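Local structure of AxyAgu115A (Amphibacillus xylanus NBRC 15112, 6NPS) at residues Q492-V497 with A569-P574. The protein probably acts as a family GH115 alpha-glucuronidase, a glycoside hydrolase releasing glucuronic acid side groups from xylan-type hemicelluloses such as arabinoglucuronoxylan. The protein carries 3 engineered substitutions. Numbering follows the deposited sequence.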
ATOM      1  N   GLN A 492       0.724 -31.497  37.366  1.00 38.43           N
ATOM      2  CA  GLN A 492       1.534 -30.968  38.466  1.00 39.61           C
ATOM      3  C   GLN A 492       1.015 -29.616  38.950  1.00 37.79           C
ATOM      4  O   GLN A 492       1.007 -29.345  40.153  1.00 39.41           O
ATOM      5  CB  GLN A 492       2.982 -30.870  37.992  1.00 40.02           C
ATOM      6  CG  GLN A 492       4.019 -30.411  38.983  1.00 51.80           C
ATOM      7  CD  GLN A 492       5.422 -30.471  38.348  1.00 59.40           C
ATOM      8  OE1 GLN A 492       5.746 -29.686  37.442  1.00 63.16           O
ATOM      9  NE2 GLN A 492       6.229 -31.431  38.786  1.00 56.20           N
ATOM     10  N   GLN A 493       0.566 -28.747  38.034  1.00 35.98           N
ATOM     11  CA  GLN A 493      -0.001 -27.470  38.454  1.00 35.94           C
ATOM     12  C   GLN A 493      -1.468 -27.563  38.885  1.00 41.32           C
ATOM     13  O   GLN A 493      -1.898 -26.770  39.721  1.00 42.17           O
ATOM     14  CB  GLN A 493       0.088 -26.427  37.342  1.00 33.40           C
ATOM     15  CG  GLN A 493       1.359 -26.396  36.543  1.00 38.67           C
ATOM     16  CD  GLN A 493       2.598 -26.532  37.382  1.00 41.31           C
ATOM     17  OE1 GLN A 493       2.666 -25.990  38.489  1.00 40.57           O
ATOM     18  NE2 GLN A 493       3.593 -27.273  36.870  1.00 38.70           N
ATOM     19  N   PHE A 494      -2.273 -28.459  38.297  1.00 37.67           N
ATOM     20  CA  PHE A 494      -3.725 -28.340  38.427  1.00 34.84           C
ATOM     21  C   PHE A 494      -4.396 -29.594  38.996  1.00 41.30           C
ATOM     22  O   PHE A 494      -5.626 -29.702  38.944  1.00 38.18           O
ATOM     23  CB  PHE A 494      -4.339 -27.965  37.084  1.00 30.67           C
ATOM     24  CG  PHE A 494      -3.924 -26.608  36.622  1.00 30.68           C
ATOM     25  CD1 PHE A 494      -4.251 -25.484  37.374  1.00 33.71           C
ATOM     26  CD2 PHE A 494      -3.179 -26.440  35.468  1.00 32.93           C
ATOM     27  CE1 PHE A 494      -3.832 -24.203  36.966  1.00 34.87           C
ATOM     28  CE2 PHE A 494      -2.750 -25.141  35.063  1.00 33.63           C
ATOM     29  CZ  PHE A 494      -3.082 -24.049  35.822  1.00 34.36           C
ATOM     30  N   ALA A 495      -3.627 -30.518  39.578  1.00 43.56           N
ATOM     31  CA  ALA A 495      -4.227 -31.658  40.267  1.00 47.99           C
ATOM     32  C   ALA A 495      -5.227 -31.167  41.303  1.00 49.60           C
ATOM     33  O   ALA A 495      -4.926 -30.277  42.098  1.00 47.96           O
ATOM     34  CB  ALA A 495      -3.147 -32.500  40.946  1.00 45.86           C
ATOM     35  N   GLY A 496      -6.434 -31.728  41.275  1.00 50.79           N
ATOM     36  CA  GLY A 496      -7.440 -31.319  42.228  1.00 56.67           C
ATOM     37  C   GLY A 496      -8.151 -30.030  41.885  1.00 58.47           C
ATOM     38  O   GLY A 496      -9.173 -29.723  42.508  1.00 60.96           O
ATOM     39  N   VAL A 497      -7.650 -29.267  40.919  1.00 53.34           N
ATOM     40  CA  VAL A 497      -8.318 -28.054  40.464  1.00 47.16           C
ATOM     41  C   VAL A 497      -9.281 -28.353  39.324  1.00 45.12           C
ATOM     42  O   VAL A 497     -10.437 -27.910  39.316  1.00 46.05           O
ATOM     43  CB  VAL A 497      -7.260 -27.020  40.024  1.00 44.85           C
ATOM     44  CG1 VAL A 497      -7.943 -25.737  39.618  1.00 43.79           C
ATOM     45  CG2 VAL A 497      -6.213 -26.797  41.111  1.00 44.94           C
ATOM     46  N   ALA A 569      -2.045 -16.762  35.543  1.00 28.86           N
ATOM     47  CA  ALA A 569      -0.652 -16.491  35.214  1.00 34.88           C
ATOM     48  C   ALA A 569      -0.039 -17.570  34.326  1.00 31.73           C
ATOM     49  O   ALA A 569       0.798 -17.258  33.476  1.00 33.42           O
ATOM     50  CB  ALA A 569       0.164 -16.344  36.498  1.00 37.80           C
ATOM     51  N   LEU A 570      -0.467 -18.826  34.465  1.00 31.82           N
ATOM     52  CA  LEU A 570       0.158 -19.911  33.721  1.00 31.56           C
ATOM     53  C   LEU A 570      -0.549 -20.226  32.406  1.00 33.95           C
ATOM     54  O   LEU A 570       0.086 -20.770  31.491  1.00 34.80           O
ATOM     55  CB  LEU A 570       0.205 -21.189  34.588  1.00 30.22           C
ATOM     56  CG  LEU A 570       1.125 -21.127  35.840  1.00 38.23           C
ATOM     57  CD1 LEU A 570       1.098 -22.411  36.682  1.00 39.18           C
ATOM     58  CD2 LEU A 570       2.582 -20.778  35.486  1.00 36.13           C
ATOM     59  N   VAL A 571      -1.862 -20.001  32.311  1.00 28.47           N
ATOM     60  CA  VAL A 571      -2.577 -20.480  31.129  1.00 29.85           C
ATOM     61  C   VAL A 571      -3.321 -19.318  30.460  1.00 29.66           C
ATOM     62  O   VAL A 571      -3.143 -19.041  29.271  1.00 29.42           O
ATOM     63  CB  VAL A 571      -3.541 -21.617  31.512  1.00 30.48           C
ATOM     64  CG1 VAL A 571      -4.306 -22.089  30.274  1.00 29.99           C
ATOM     65  CG2 VAL A 571      -2.757 -22.756  32.168  1.00 32.65           C
ATOM     66  N   TYR A 572      -4.169 -18.629  31.218  1.00 28.75           N
ATOM     67  CA  TYR A 572      -5.067 -17.662  30.599  1.00 26.61           C
ATOM     68  C   TYR A 572      -4.301 -16.475  30.008  1.00 31.56           C
ATOM     69  O   TYR A 572      -4.524 -16.092  28.857  1.00 26.11           O
ATOM     70  CB  TYR A 572      -6.097 -17.193  31.638  1.00 27.50           C
ATOM     71  CG  TYR A 572      -7.184 -16.305  31.062  1.00 32.40           C
ATOM     72  CD1 TYR A 572      -8.324 -16.864  30.461  1.00 29.71           C
ATOM     73  CD2 TYR A 572      -7.082 -14.915  31.136  1.00 34.80           C
ATOM     74  CE1 TYR A 572      -9.329 -16.029  29.940  1.00 35.83           C
ATOM     75  CE2 TYR A 572      -8.064 -14.083  30.623  1.00 37.01           C
ATOM     76  CZ  TYR A 572      -9.184 -14.646  30.037  1.00 39.98           C
ATOM     77  OH  TYR A 572     -10.152 -13.828  29.537  1.00 44.02           O
ATOM     78  N   TYR A 573      -3.414 -15.851  30.790  1.00 30.48           N
ATOM     79  CA  TYR A 573      -2.717 -14.667  30.282  1.00 28.96           C
ATOM     80  C   TYR A 573      -1.829 -14.984  29.067  1.00 27.56           C
ATOM     81  O   TYR A 573      -1.959 -14.298  28.042  1.00 30.15           O
ATOM     82  CB  TYR A 573      -1.935 -14.022  31.445  1.00 30.24           C
ATOM     83  CG  TYR A 573      -1.018 -12.918  30.975  1.00 29.66           C
ATOM     84  CD1 TYR A 573      -1.536 -11.730  30.487  1.00 32.11           C
ATOM     85  CD2 TYR A 573       0.365 -13.072  30.998  1.00 38.60           C
ATOM     86  CE1 TYR A 573      -0.699 -10.704  30.035  1.00 35.47           C
ATOM     87  CE2 TYR A 573       1.207 -12.060  30.564  1.00 32.77           C
ATOM     88  CZ  TYR A 573       0.661 -10.893  30.060  1.00 34.24           C
ATOM     89  OH  TYR A 573       1.478  -9.898  29.596  1.00 35.58           O
ATOM     90  N   PRO A 574      -0.914 -15.976  29.101  1.00 31.07           N
ATOM     91  CA  PRO A 574      -0.168 -16.340  27.863  1.00 24.40           C
ATOM     92  C   PRO A 574      -1.068 -16.676  26.672  1.00 29.42           C
ATOM     93  O   PRO A 574      -0.738 -16.320  25.534  1.00 30.21           O
ATOM     94  CB  PRO A 574       0.636 -17.591  28.273  1.00 28.02           C
ATOM     95  CG  PRO A 574       0.579 -17.650  29.705  1.00 31.08           C
ATOM     96  CD  PRO A 574      -0.575 -16.847  30.230  1.00 27.77           C
TER
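Phe494 overlaps Val571 with the outer end of its ring, its CE2 lying 3.8 Å from Val571 CG2 and its CZ 3.9 Å from the same methyl. This is helix-to-helix packing in the helical region that follows the parallel strands of the TIM-barrel-type GH115 fold, and it joins the C-terminal part of helix 482-494 to the early turns of the long helix 564-596. No hydrogen bond crosses between the two segments, and the nearest CA pair, Gln493 with Leu570, is 8.9 Å apart; side chains alone bridge that distance. The methyl approaches the ring obliquely, and CG2 is the branch that can do so because it stands beside the backbone N of Val571, whereas CG1 is anti to it (chi1 179°). Val506 and Leu509 of helix 500-519 also touch Val571.

A second van der Waals contact joins Leu570 to the aliphatic part of Gln493, the two side chains running at about a right angle to each other. Here the methyl CD1 of Leu570 sits 4.0 Å from Gln493 CG and 4.2 Å from Gln493 CB, rather than meeting the amide. The glutamine chain bends at chi2 (-43°) and its amide ends away from Leu570, with OE1 accepting a hydrogen bond from the hydroxyl of Ser137, elsewhere in the chain, and NE2 making weak bonds to Trp489 O and Gln492 OE1 of its own helix. The polar end of this buried residue is thereby satisfied away from Leu570. The total area buried between the segments, 132 Å², is modest, in keeping with two methyl-centred contacts. The two contacts are linked within 492-497: Gln493 CB, which faces Leu570 CD1, also lies 3.7 Å above the plane of the Phe494 ring, offset toward its rim.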